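Local coordinates for protein truncated hemoglobin 4 (PDB 6BME) that binds heme b through its 2-on-2 globin domain, with both axial positions of the iron filled by protein, and is probably capable of oxygen binding, at residues V13-L24 with M39-L50; G62-A70 with V114-Y123. All coordinates share one frame; numbering follows the deposited sequence.

Contact 1 (V13-L24 with M39-L50); sequences VAATVDVFYKKL and MVTLIAKQNRFL. With HEM (protoporphyrin IX containing Fe), chain C; SO4 (sulfate ion), chain D.
Q46 drops as a knob into a hole formed by V17, F20, Y21 and L24. This joins helix 10-25 to helix 39-53, the B and E helices of the 2-on-2 globin fold, whose axes approach to 9.7 Å here. Q46 CB rests on V17 CG1, 3.7 Å away. The chain then bends at chi2 (-64°), which lays the amide over one face of the F20 ring with the two planes only 16° apart. Q46 NE2 sits 3.0 Å above the plane of the F20 ring, displaced toward the rim, and also touches L24 CD1. Q46 OE1 lies 3.6 Å from F20 CE2. Such a near-parallel amide is laid along the ring, with no N-H directed into it. Y21 makes the reciprocal knob among M39, L42, I43 and Q46, with L42 CD1 at its ring edge and I43 CD1 over a face. Toward the N-terminal end of segment 13-24, L50 CD2 sits against both V13 CG1 and V17 CG2. F20 also presents its edge to the face of F49 (planes at 56°), with CZ over the centre of that ring. F49 CD2 in turn lies 3.4 Å from heme C2B, and an alanine here would probably leave the F20 edge facing a gap beside the porphyrin. One turn earlier, K45 runs extended across the heme, bends only at its end, and places NZ 2.1 Å from the iron, FE.

Contact 2 (G62-A70 with V114-Y123); sequences GKDIVMGHA and VRPLFDPERY. With HEM (protoporphyrin IX containing Fe), chain C.
I65 and F118 meet on the heme side of this contact: the CG2 methyl of I65 abuts F118 CE1, 3.6 Å away, while the other branch of I65 leads away from the ring and brings CD1 against V114 CG1. L117 fills a different hollow, where G62 lacks a side chain and L117 CD1 settles 3.8 Å from G62 CA; a beta carbon at G62 would be tight against that methyl. V66 is the bump between L117 and Y123. Its CG2 lies against L117 CB, and V66 CG1 meets the edge of the Y123 ring, 3.3 Å from Y123 OH. The tyrosine is held by its own segment, since Y123 OH donates to L117 O at 2.6 Å, in the carbonyl plane. Nearer the heme, helix 62-75 carries the proximal histidine of the globin fold, H69, whose NE2 binds the iron FE at 2.0 Å. F118 turns its edge to the face of that imidazole, planes at 66°, and its CZ also touches heme CHC. With CG of H69 anti to the carbonyl carbon (chi1 -61°) and the ring turned by chi2 of 82°, H69 ND1 faces back along the helix and donates to a lone pair of I65 O, 2.7 Å away. Together with the iron bond at NE2, this hydrogen bond holds the rotation of the ring, and it would be expected to make the imidazole a stronger donor to iron. At the outer end, A70 CB packs against Y123 CE2.

In the fold
From the N terminus, helix 10-25 enters contact 1 first; the mostly non-helical connection 25-38 then leads to helix 39-53, which crosses back over it and closes the first loop. Contact 2 opens only later, at helix 62-75, and closes after helices 80-96 and 101-114, when 114-123, the loop that follows helix 101-114, returns to it. The two are therefore in series, neither nested nor interleaved, with centres 20 Å apart on opposite sides of the chain's centre. The heme joins them: K45 of contact 1 and H69 of contact 2 bind the same iron. Helix 80-96 provides a second tie, its F90 meeting F20 and F49 and its F83 meeting F118.

Contact 1 (V13-L24 with M39-L50)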
loop_
_atom_site.group_PDB
_atom_site.type_symbol
_atom_site.label_atom_id
_atom_site.label_comp_id
_atom_site.label_asym_id
_atom_site.label_seq_id
_atom_site.Cartn_x
_atom_site.Cartn_y
_atom_site.Cartn_z
ATOM N N VAL A 13 0.916 13.281 -7.928
ATOM C CA VAL A 13 0.443 12.456 -6.818
ATOM C C VAL A 13 -0.813 11.694 -7.221
ATOM O O VAL A 13 -0.889 10.471 -7.079
ATOM C CB VAL A 13 0.194 13.316 -5.569
ATOM C CG1 VAL A 13 -0.491 12.489 -4.502
ATOM C CG2 VAL A 13 1.494 13.896 -5.052
ATOM N N ALA A 14 -1.810 12.407 -7.752
ATOM C CA ALA A 14 -3.040 11.740 -8.167
ATOM C C ALA A 14 -2.767 10.740 -9.282
ATOM O O ALA A 14 -3.365 9.661 -9.317
ATOM C CB ALA A 14 -4.080 12.769 -8.609
ATOM N N ALA A 15 -1.858 11.081 -10.202
ATOM C CA ALA A 15 -1.522 10.155 -11.275
ATOM C C ALA A 15 -0.884 8.895 -10.718
ATOM O O ALA A 15 -1.197 7.789 -11.163
ATOM C CB ALA A 15 -0.592 10.824 -12.286
ATOM N N THR A 16 0.006 9.045 -9.733
ATOM C CA THR A 16 0.642 7.879 -9.116
ATOM C C THR A 16 -0.388 6.987 -8.437
ATOM O O THR A 16 -0.330 5.755 -8.555
ATOM C CB THR A 16 1.699 8.327 -8.107
ATOM O OG1 THR A 16 2.646 9.180 -8.762
ATOM C CG2 THR A 16 2.424 7.115 -7.501
ATOM N N VAL A 17 -1.331 7.594 -7.710
ATOM C CA VAL A 17 -2.391 6.826 -7.058
ATOM C C VAL A 17 -3.193 6.032 -8.088
ATOM O O VAL A 17 -3.493 4.846 -7.881
ATOM C CB VAL A 17 -3.292 7.764 -6.224
ATOM C CG1 VAL A 17 -4.590 7.055 -5.806
ATOM C CG2 VAL A 17 -2.540 8.265 -4.982
ATOM N N ASP A 18 -3.535 6.660 -9.219
ATOM C CA ASP A 18 -4.316 5.967 -10.243
ATOM C C ASP A 18 -3.543 4.789 -10.828
ATOM O O ASP A 18 -4.095 3.691 -10.989
ATOM C CB ASP A 18 -4.740 6.943 -11.341
ATOM C CG ASP A 18 -6.044 7.660 -11.009
ATOM O OD1 ASP A 18 -6.629 7.373 -9.938
ATOM O OD2 ASP A 18 -6.479 8.510 -11.816
ATOM N N VAL A 19 -2.263 4.996 -11.147
ATOM C CA VAL A 19 -1.427 3.897 -11.637
ATOM C C VAL A 19 -1.447 2.740 -10.643
ATOM O O VAL A 19 -1.689 1.583 -11.009
ATOM C CB VAL A 19 0.012 4.383 -11.882
ATOM C CG1 VAL A 19 0.971 3.173 -12.082
ATOM C CG2 VAL A 19 0.066 5.351 -13.060
ATOM N N PHE A 20 -1.225 3.057 -9.366
ATOM C CA PHE A 20 -1.113 2.051 -8.318
ATOM C C PHE A 20 -2.441 1.344 -8.112
ATOM O O PHE A 20 -2.492 0.111 -8.048
ATOM C CB PHE A 20 -0.620 2.744 -7.046
ATOM C CG PHE A 20 -0.458 1.848 -5.858
ATOM C CD1 PHE A 20 0.099 0.578 -5.976
ATOM C CD2 PHE A 20 -0.810 2.305 -4.600
ATOM C CE1 PHE A 20 0.251 -0.237 -4.849
ATOM C CE2 PHE A 20 -0.651 1.504 -3.476
ATOM C CZ PHE A 20 -0.123 0.233 -3.600
ATOM N N TYR A 21 -3.529 2.113 -8.061
ATOM C CA TYR A 21 -4.866 1.546 -7.922
ATOM C C TYR A 21 -5.180 0.574 -9.053
ATOM O O TYR A 21 -5.651 -0.548 -8.815
ATOM C CB TYR A 21 -5.892 2.680 -7.885
ATOM C CG TYR A 21 -7.319 2.224 -8.029
ATOM C CD1 TYR A 21 -8.018 1.725 -6.944
ATOM C CD2 TYR A 21 -7.970 2.294 -9.249
ATOM C CE1 TYR A 21 -9.329 1.306 -7.067
ATOM C CE2 TYR A 21 -9.282 1.879 -9.384
ATOM C CZ TYR A 21 -9.954 1.384 -8.288
ATOM O OH TYR A 21 -11.259 0.964 -8.415
ATOM N N LYS A 22 -4.911 0.983 -10.295
ATOM C CA LYS A 22 -5.262 0.143 -11.437
ATOM C C LYS A 22 -4.448 -1.142 -11.447
ATOM O O LYS A 22 -4.974 -2.211 -11.782
ATOM C CB LYS A 22 -5.082 0.930 -12.740
ATOM C CG LYS A 22 -6.105 2.046 -12.914
ATOM C CD LYS A 22 -5.863 2.829 -14.189
ATOM C CE LYS A 22 -6.791 4.044 -14.288
ATOM N NZ LYS A 22 -6.032 5.326 -14.395
ATOM N N LYS A 23 -3.174 -1.071 -11.043
ATOM C CA LYS A 23 -2.372 -2.289 -10.908
ATOM C C LYS A 23 -3.028 -3.282 -9.951
ATOM O O LYS A 23 -3.098 -4.478 -10.239
ATOM C CB LYS A 23 -0.957 -1.952 -10.429
ATOM C CG LYS A 23 -0.021 -1.416 -11.497
ATOM C CD LYS A 23 1.311 -1.001 -10.878
ATOM C CE LYS A 23 2.239 -0.369 -11.904
ATOM N NZ LYS A 23 2.638 -1.346 -12.964
ATOM N N LEU A 24 -3.508 -2.806 -8.796
ATOM C CA LEU A 24 -4.126 -3.718 -7.838
ATOM C C LEU A 24 -5.419 -4.304 -8.392
ATOM O O LEU A 24 -5.666 -5.512 -8.278
ATOM C CB LEU A 24 -4.390 -3.006 -6.510
ATOM C CG LEU A 24 -3.222 -2.305 -5.819
ATOM C CD1 LEU A 24 -3.656 -1.833 -4.439
ATOM C CD2 LEU A 24 -2.014 -3.223 -5.716
ATOM N N MET A 39 -15.412 2.900 -3.655
ATOM C CA MET A 39 -14.279 3.520 -4.339
ATOM C C MET A 39 -13.689 4.682 -3.548
ATOM O O MET A 39 -12.496 4.982 -3.686
ATOM C CB MET A 39 -14.713 4.002 -5.724
ATOM C CG MET A 39 -13.563 4.394 -6.637
ATOM S SD MET A 39 -12.863 2.968 -7.501
ATOM C CE MET A 39 -14.181 2.638 -8.677
ATOM N N VAL A 40 -14.501 5.364 -2.744
ATOM C CA VAL A 40 -13.973 6.464 -1.943
ATOM C C VAL A 40 -12.998 5.919 -0.909
ATOM O O VAL A 40 -11.869 6.408 -0.767
ATOM C CB VAL A 40 -15.126 7.261 -1.296
ATOM C CG1 VAL A 40 -14.589 8.281 -0.296
ATOM C CG2 VAL A 40 -15.965 7.951 -2.365
ATOM N N THR A 41 -13.403 4.860 -0.209
ATOM C CA THR A 41 -12.510 4.196 0.732
ATOM C C THR A 41 -11.226 3.732 0.052
ATOM O O THR A 41 -10.134 3.885 0.609
ATOM C CB THR A 41 -13.237 3.014 1.375
ATOM O OG1 THR A 41 -14.407 3.492 2.071
ATOM C CG2 THR A 41 -12.329 2.277 2.324
ATOM N N LEU A 42 -11.335 3.177 -1.159
ATOM C CA LEU A 42 -10.158 2.635 -1.834
ATOM C C LEU A 42 -9.201 3.744 -2.247
ATOM O O LEU A 42 -7.988 3.641 -2.040
ATOM C CB LEU A 42 -10.576 1.819 -3.060
ATOM C CG LEU A 42 -11.134 0.424 -2.792
ATOM C CD1 LEU A 42 -11.371 -0.324 -4.093
ATOM C CD2 LEU A 42 -10.187 -0.342 -1.883
ATOM N N ILE A 43 -9.730 4.804 -2.856
ATOM C CA ILE A 43 -8.883 5.926 -3.244
ATOM C C ILE A 43 -8.222 6.531 -2.013
ATOM O O ILE A 43 -7.032 6.867 -2.032
ATOM C CB ILE A 43 -9.701 6.969 -4.030
ATOM C CG1 ILE A 43 -10.177 6.377 -5.350
ATOM C CG2 ILE A 43 -8.881 8.235 -4.295
ATOM C CD1 ILE A 43 -9.053 5.881 -6.234
ATOM N N ALA A 44 -8.974 6.658 -0.915
ATOM C CA ALA A 44 -8.388 7.193 0.310
ATOM C C ALA A 44 -7.298 6.271 0.836
ATOM O O ALA A 44 -6.250 6.736 1.294
ATOM C CB ALA A 44 -9.469 7.410 1.377
ATOM N N LYS A 45 -7.526 4.956 0.764
ATOM C CA LYS A 45 -6.505 3.995 1.162
ATOM C C LYS A 45 -5.214 4.201 0.380
ATOM O O LYS A 45 -4.117 4.234 0.958
ATOM C CB LYS A 45 -7.016 2.568 0.950
ATOM C CG LYS A 45 -5.893 1.533 0.821
ATOM C CD LYS A 45 -6.462 0.125 0.661
ATOM C CE LYS A 45 -5.391 -0.865 0.199
ATOM N NZ LYS A 45 -4.201 -0.924 1.113
ATOM N N GLN A 46 -5.321 4.306 -0.945
ATOM C CA GLN A 46 -4.122 4.413 -1.768
ATOM C C GLN A 46 -3.367 5.695 -1.462
ATOM O O GLN A 46 -2.130 5.704 -1.411
ATOM C CB GLN A 46 -4.502 4.324 -3.242
ATOM C CG GLN A 46 -5.196 3.000 -3.588
ATOM C CD GLN A 46 -4.274 1.803 -3.398
ATOM O OE1 GLN A 46 -4.069 1.318 -2.278
ATOM N NE2 GLN A 46 -3.701 1.327 -4.501
ATOM N N ASN A 47 -4.098 6.792 -1.246
ATOM C CA ASN A 47 -3.453 8.051 -0.890
ATOM C C ASN A 47 -2.726 7.956 0.442
ATOM O O ASN A 47 -1.627 8.497 0.590
ATOM C CB ASN A 47 -4.486 9.175 -0.852
ATOM C CG ASN A 47 -4.670 9.810 -2.201
ATOM O OD1 ASN A 47 -3.834 10.594 -2.625
ATOM N ND2 ASN A 47 -5.739 9.450 -2.896
ATOM N N ARG A 48 -3.333 7.300 1.434
ATOM C CA ARG A 48 -2.683 7.188 2.736
ATOM C C ARG A 48 -1.502 6.217 2.681
ATOM O O ARG A 48 -0.480 6.433 3.345
ATOM C CB ARG A 48 -3.706 6.758 3.789
ATOM C CG ARG A 48 -3.312 7.167 5.201
ATOM C CD ARG A 48 -4.413 6.921 6.213
ATOM N NE ARG A 48 -4.092 7.583 7.476
ATOM C CZ ARG A 48 -4.728 7.361 8.622
ATOM N NH1 ARG A 48 -5.723 6.479 8.683
ATOM N NH2 ARG A 48 -4.359 8.011 9.710
ATOM N N PHE A 49 -1.627 5.154 1.877
ATOM C CA PHE A 49 -0.520 4.219 1.651
ATOM C C PHE A 49 0.685 4.958 1.089
ATOM O O PHE A 49 1.812 4.822 1.588
ATOM C CB PHE A 49 -0.989 3.112 0.688
ATOM C CG PHE A 49 -0.001 1.981 0.468
ATOM C CD1 PHE A 49 1.215 2.193 -0.173
ATOM C CD2 PHE A 49 -0.345 0.682 0.812
ATOM C CE1 PHE A 49 2.113 1.137 -0.393
ATOM C CE2 PHE A 49 0.537 -0.376 0.599
ATOM C CZ PHE A 49 1.769 -0.143 -0.011
ATOM N N LEU A 50 0.455 5.766 0.053
ATOM C CA LEU A 50 1.528 6.545 -0.551
ATOM C C LEU A 50 2.121 7.532 0.448
ATOM O O LEU A 50 3.344 7.671 0.552
ATOM C CB LEU A 50 0.992 7.263 -1.792
ATOM C CG LEU A 50 1.896 8.284 -2.484
ATOM C CD1 LEU A 50 3.166 7.617 -2.986
ATOM C CD2 LEU A 50 1.133 8.907 -3.641
HETATM C CHA HEM C . -7.468 -0.708 4.060
HETATM C CHB HEM C . -2.925 0.938 4.007
HETATM C CHC HEM C . -1.468 -3.500 2.733
HETATM C CHD HEM C . -5.970 -4.387 1.238
HETATM C C1A HEM C . -6.404 0.153 4.213
HETATM C C2A HEM C . -6.416 1.538 4.666
HETATM C C3A HEM C . -5.140 1.971 4.631
HETATM C C4A HEM C . -4.292 0.897 4.167
HETATM C CMA HEM C . -4.588 3.357 5.020
HETATM C CAA HEM C . -7.658 2.369 5.119
HETATM C CBA HEM C . -8.693 2.510 4.002
HETATM C CGA HEM C . -9.798 3.489 4.349
HETATM O O1A HEM C . -10.549 3.255 5.347
HETATM O O2A HEM C . -9.934 4.497 3.594
HETATM C C1B HEM C . -2.120 -0.163 3.788
HETATM C C2B HEM C . -0.698 -0.266 4.043
HETATM C C3B HEM C . -0.316 -1.505 3.698
HETATM C C4B HEM C . -1.471 -2.204 3.189
HETATM C CMB HEM C . 0.195 0.846 4.643
HETATM C CAB HEM C . 1.086 -2.159 3.743
HETATM C CBB HEM C . 2.228 -1.471 3.733
HETATM C C1C HEM C . -2.543 -4.096 2.127
HETATM C C2C HEM C . -2.512 -5.316 1.377
HETATM C C3C HEM C . -3.739 -5.569 0.931
HETATM C C4C HEM C . -4.610 -4.510 1.415
HETATM C CMC HEM C . -1.238 -6.149 1.118
HETATM C CAC HEM C . -4.119 -6.785 0.064
HETATM C CBC HEM C . -5.045 -6.677 -0.893
HETATM C C1D HEM C . -6.778 -3.510 1.943
HETATM C C2D HEM C . -8.226 -3.524 1.989
HETATM C C3D HEM C . -8.628 -2.511 2.756
HETATM C C4D HEM C . -7.457 -1.816 3.233
HETATM C CMD HEM C . -9.114 -4.534 1.244
HETATM C CAD HEM C . -10.086 -2.081 3.092
HETATM C CBD HEM C . -10.663 -2.968 4.186
HETATM C CGD HEM C . -12.091 -2.530 4.413
HETATM O O1D HEM C . -12.356 -1.301 4.390
HETATM O O2D HEM C . -12.955 -3.408 4.635
HETATM N NA HEM C . -5.105 -0.184 3.909
HETATM N NB HEM C . -2.564 -1.370 3.269
HETATM N NC HEM C . -3.838 -3.639 2.138
HETATM N ND HEM C . -6.336 -2.456 2.728
HETATM FE FE HEM C . -4.456 -1.913 2.988
HETATM S S SO4 D . -2.702 10.888 8.689
HETATM O O1 SO4 D . -1.586 11.784 8.448
HETATM O O2 SO4 D . -3.831 11.653 9.232
HETATM O O3 SO4 D . -2.328 9.883 9.688
HETATM O O4 SO4 D . -3.084 10.252 7.426
#

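Contact 2 (G62-A70 with V114-Y123)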
loop_
_atom_site.group_PDB
_atom_site.type_symbol
_atom_site.label_atom_id
_atom_site.label_comp_id
_atom_site.label_asym_id
_atom_site.label_seq_id
_atom_site.Cartn_x
_atom_site.Cartn_y
_atom_site.Cartn_z
ATOM N N GLY A 62 2.027 1.132 12.992
ATOM C CA GLY A 62 1.892 -0.300 12.756
ATOM C C GLY A 62 0.634 -0.886 13.366
ATOM O O GLY A 62 -0.041 -1.711 12.750
ATOM N N LYS A 63 0.281 -0.446 14.573
ATOM C CA LYS A 63 -0.925 -0.979 15.198
ATOM C C LYS A 63 -2.175 -0.628 14.391
ATOM O O LYS A 63 -3.106 -1.437 14.306
ATOM C CB LYS A 63 -1.029 -0.484 16.645
ATOM C CG LYS A 63 -1.065 1.029 16.812
ATOM C CD LYS A 63 -0.743 1.432 18.255
ATOM C CE LYS A 63 -0.841 2.936 18.447
ATOM N NZ LYS A 63 -0.746 3.317 19.885
ATOM N N ASP A 64 -2.202 0.551 13.764
ATOM C CA ASP A 64 -3.333 0.903 12.909
ATOM C C ASP A 64 -3.361 0.039 11.653
ATOM O O ASP A 64 -4.439 -0.352 11.183
ATOM C CB ASP A 64 -3.278 2.391 12.553
ATOM C CG ASP A 64 -3.168 3.273 13.781
ATOM O OD1 ASP A 64 -4.138 3.344 14.560
ATOM O OD2 ASP A 64 -2.101 3.882 13.983
ATOM N N ILE A 65 -2.189 -0.278 11.098
ATOM C CA ILE A 65 -2.147 -1.176 9.948
ATOM C C ILE A 65 -2.719 -2.539 10.322
ATOM O O ILE A 65 -3.493 -3.132 9.559
ATOM C CB ILE A 65 -0.712 -1.298 9.409
ATOM C CG1 ILE A 65 -0.235 0.059 8.877
ATOM C CG2 ILE A 65 -0.656 -2.375 8.321
ATOM C CD1 ILE A 65 1.243 0.141 8.641
ATOM N N VAL A 66 -2.362 -3.052 11.504
ATOM C CA VAL A 66 -2.887 -4.354 11.916
ATOM C C VAL A 66 -4.397 -4.284 12.104
ATOM O O VAL A 66 -5.141 -5.124 11.585
ATOM C CB VAL A 66 -2.194 -4.854 13.191
ATOM C CG1 VAL A 66 -2.776 -6.203 13.558
ATOM C CG2 VAL A 66 -0.693 -4.977 12.972
ATOM N N MET A 67 -4.877 -3.270 12.829
ATOM C CA MET A 67 -6.313 -3.186 13.089
ATOM C C MET A 67 -7.105 -3.018 11.798
ATOM O O MET A 67 -8.246 -3.480 11.705
ATOM C CB MET A 67 -6.614 -2.041 14.057
ATOM C CG MET A 67 -6.163 -2.317 15.496
ATOM S SD MET A 67 -6.552 -1.028 16.698
ATOM C CE MET A 67 -5.628 0.327 16.016
ATOM N N GLY A 68 -6.525 -2.361 10.794
ATOM C CA GLY A 68 -7.222 -2.192 9.524
ATOM C C GLY A 68 -7.244 -3.424 8.633
ATOM O O GLY A 68 -8.118 -3.530 7.760
ATOM N N HIS A 69 -6.309 -4.360 8.829
ATOM C CA HIS A 69 -6.170 -5.512 7.940
ATOM C C HIS A 69 -6.359 -6.857 8.619
ATOM O O HIS A 69 -6.376 -7.877 7.917
ATOM C CB HIS A 69 -4.790 -5.494 7.253
ATOM C CG HIS A 69 -4.575 -4.280 6.405
ATOM N ND1 HIS A 69 -4.172 -3.074 6.931
ATOM C CD2 HIS A 69 -4.742 -4.075 5.076
ATOM C CE1 HIS A 69 -4.095 -2.177 5.962
ATOM N NE2 HIS A 69 -4.438 -2.760 4.828
ATOM N N ALA A 70 -6.517 -6.888 9.945
ATOM C CA ALA A 70 -6.548 -8.161 10.668
ATOM C C ALA A 70 -7.671 -9.058 10.169
ATOM O O ALA A 70 -7.485 -10.272 10.024
ATOM C CB ALA A 70 -6.687 -7.911 12.167
ATOM N N VAL A 114 7.144 -2.856 7.636
ATOM C CA VAL A 114 5.819 -3.288 8.074
ATOM C C VAL A 114 5.423 -4.653 7.522
ATOM O O VAL A 114 4.367 -5.183 7.916
ATOM C CB VAL A 114 4.740 -2.237 7.725
ATOM C CG1 VAL A 114 4.949 -1.001 8.562
ATOM C CG2 VAL A 114 4.781 -1.887 6.243
ATOM N N ARG A 115 6.233 -5.244 6.648
ATOM C CA ARG A 115 5.951 -6.587 6.148
ATOM C C ARG A 115 5.659 -7.606 7.249
ATOM O O ARG A 115 4.699 -8.378 7.088
ATOM C CB ARG A 115 7.118 -7.055 5.264
ATOM C CG ARG A 115 6.909 -8.416 4.582
ATOM C CD ARG A 115 8.027 -8.684 3.559
ATOM N NE ARG A 115 7.816 -9.921 2.798
ATOM C CZ ARG A 115 8.119 -11.141 3.240
ATOM N NH1 ARG A 115 8.659 -11.312 4.443
ATOM N NH2 ARG A 115 7.888 -12.198 2.472
ATOM N N PRO A 116 6.402 -7.667 8.365
ATOM C CA PRO A 116 6.097 -8.680 9.391
ATOM C C PRO A 116 4.681 -8.620 9.948
ATOM O O PRO A 116 4.218 -9.623 10.499
ATOM C CB PRO A 116 7.135 -8.385 10.479
ATOM C CG PRO A 116 8.274 -7.821 9.732
ATOM C CD PRO A 116 7.656 -6.961 8.682
ATOM N N LEU A 117 3.974 -7.493 9.824
ATOM C CA LEU A 117 2.597 -7.431 10.304
ATOM C C LEU A 117 1.622 -8.164 9.395
ATOM O O LEU A 117 0.441 -8.283 9.742
ATOM C CB LEU A 117 2.147 -5.976 10.445
ATOM C CG LEU A 117 3.136 -5.020 11.126
ATOM C CD1 LEU A 117 2.687 -3.576 10.957
ATOM C CD2 LEU A 117 3.330 -5.373 12.596
ATOM N N PHE A 118 2.075 -8.621 8.234
ATOM C CA PHE A 118 1.243 -9.383 7.318
ATOM C C PHE A 118 1.612 -10.855 7.311
ATOM O O PHE A 118 1.168 -11.596 6.428
ATOM C CB PHE A 118 1.319 -8.771 5.919
ATOM C CG PHE A 118 0.613 -7.452 5.832
ATOM C CD1 PHE A 118 1.245 -6.289 6.246
ATOM C CD2 PHE A 118 -0.720 -7.387 5.417
ATOM C CE1 PHE A 118 0.584 -5.055 6.201
ATOM C CE2 PHE A 118 -1.390 -6.169 5.369
ATOM C CZ PHE A 118 -0.735 -4.997 5.770
ATOM N N ASP A 119 2.381 -11.298 8.301
ATOM C CA ASP A 119 2.701 -12.707 8.470
ATOM C C ASP A 119 1.535 -13.409 9.165
ATOM O O ASP A 119 1.287 -13.172 10.357
ATOM C CB ASP A 119 3.996 -12.855 9.270
ATOM C CG ASP A 119 4.433 -14.304 9.434
ATOM O OD1 ASP A 119 3.650 -15.238 9.145
ATOM O OD2 ASP A 119 5.582 -14.500 9.868
ATOM N N PRO A 120 0.828 -14.303 8.473
ATOM C CA PRO A 120 -0.341 -14.952 9.090
ATOM C C PRO A 120 -0.001 -15.765 10.326
ATOM O O PRO A 120 -0.882 -15.978 11.162
ATOM C CB PRO A 120 -0.879 -15.849 7.968
ATOM C CG PRO A 120 -0.294 -15.257 6.690
ATOM C CD PRO A 120 1.046 -14.762 7.093
ATOM N N GLU A 121 1.244 -16.220 10.475
ATOM C CA GLU A 121 1.596 -16.993 11.664
ATOM C C GLU A 121 1.453 -16.183 12.946
ATOM O O GLU A 121 1.345 -16.769 14.028
ATOM C CB GLU A 121 3.016 -17.543 11.528
ATOM C CG GLU A 121 3.152 -18.596 10.429
ATOM C CD GLU A 121 2.746 -19.998 10.883
ATOM O OE1 GLU A 121 3.312 -20.981 10.348
ATOM O OE2 GLU A 121 1.875 -20.128 11.775
ATOM N N ARG A 122 1.423 -14.855 12.847
ATOM C CA ARG A 122 1.241 -13.984 14.001
ATOM C C ARG A 122 -0.214 -13.870 14.462
ATOM O O ARG A 122 -0.464 -13.258 15.507
ATOM C CB ARG A 122 1.804 -12.593 13.679
ATOM C CG ARG A 122 3.323 -12.593 13.491
ATOM C CD ARG A 122 3.889 -11.192 13.363
ATOM N NE ARG A 122 5.322 -11.162 13.655
ATOM C CZ ARG A 122 6.279 -11.299 12.740
ATOM N NH1 ARG A 122 7.558 -11.265 13.104
ATOM N NH2 ARG A 122 5.960 -11.468 11.463
ATOM N N TYR A 123 -1.168 -14.464 13.748
ATOM C CA TYR A 123 -2.589 -14.306 14.034
ATOM C C TYR A 123 -3.199 -15.654 14.394
ATOM O O TYR A 123 -2.696 -16.699 13.979
ATOM C CB TYR A 123 -3.318 -13.692 12.815
ATOM C CG TYR A 123 -2.834 -12.310 12.462
ATOM C CD1 TYR A 123 -1.633 -12.125 11.778
ATOM C CD2 TYR A 123 -3.565 -11.182 12.824
ATOM C CE1 TYR A 123 -1.179 -10.844 11.457
ATOM C CE2 TYR A 123 -3.122 -9.904 12.507
ATOM C CZ TYR A 123 -1.931 -9.742 11.822
ATOM O OH TYR A 123 -1.490 -8.478 11.508
HETATM C CHA HEM C . -7.468 -0.708 4.060
HETATM C CHB HEM C . -2.925 0.938 4.007
HETATM C CHC HEM C . -1.468 -3.500 2.733
HETATM C CHD HEM C . -5.970 -4.387 1.238
HETATM C C1A HEM C . -6.404 0.153 4.213
HETATM C C2A HEM C . -6.416 1.538 4.666
HETATM C C3A HEM C . -5.140 1.971 4.631
HETATM C C4A HEM C . -4.292 0.897 4.167
HETATM C CMA HEM C . -4.588 3.357 5.020
HETATM C CAA HEM C . -7.658 2.369 5.119
HETATM C CBA HEM C . -8.693 2.510 4.002
HETATM C CGA HEM C . -9.798 3.489 4.349
HETATM O O1A HEM C . -10.549 3.255 5.347
HETATM O O2A HEM C . -9.934 4.497 3.594
HETATM C C1B HEM C . -2.120 -0.163 3.788
HETATM C C2B HEM C . -0.698 -0.266 4.043
HETATM C C3B HEM C . -0.316 -1.505 3.698
HETATM C C4B HEM C . -1.471 -2.204 3.189
HETATM C CMB HEM C . 0.195 0.846 4.643
HETATM C CAB HEM C . 1.086 -2.159 3.743
HETATM C CBB HEM C . 2.228 -1.471 3.733
HETATM C C1C HEM C . -2.543 -4.096 2.127
HETATM C C2C HEM C . -2.512 -5.316 1.377
HETATM C C3C HEM C . -3.739 -5.569 0.931
HETATM C C4C HEM C . -4.610 -4.510 1.415
HETATM C CMC HEM C . -1.238 -6.149 1.118
HETATM C CAC HEM C . -4.119 -6.785 0.064
HETATM C CBC HEM C . -5.045 -6.677 -0.893
HETATM C C1D HEM C . -6.778 -3.510 1.943
HETATM C C2D HEM C . -8.226 -3.524 1.989
HETATM C C3D HEM C . -8.628 -2.511 2.756
HETATM C C4D HEM C . -7.457 -1.816 3.233
HETATM C CMD HEM C . -9.114 -4.534 1.244
HETATM C CAD HEM C . -10.086 -2.081 3.092
HETATM C CBD HEM C . -10.663 -2.968 4.186
HETATM C CGD HEM C . -12.091 -2.530 4.413
HETATM O O1D HEM C . -12.356 -1.301 4.390
HETATM O O2D HEM C . -12.955 -3.408 4.635
HETATM N NA HEM C . -5.105 -0.184 3.909
HETATM N NB HEM C . -2.564 -1.370 3.269
HETATM N NC HEM C . -3.838 -3.639 2.138
HETATM N ND HEM C . -6.336 -2.456 2.728
HETATM FE FE HEM C . -4.456 -1.913 2.988
#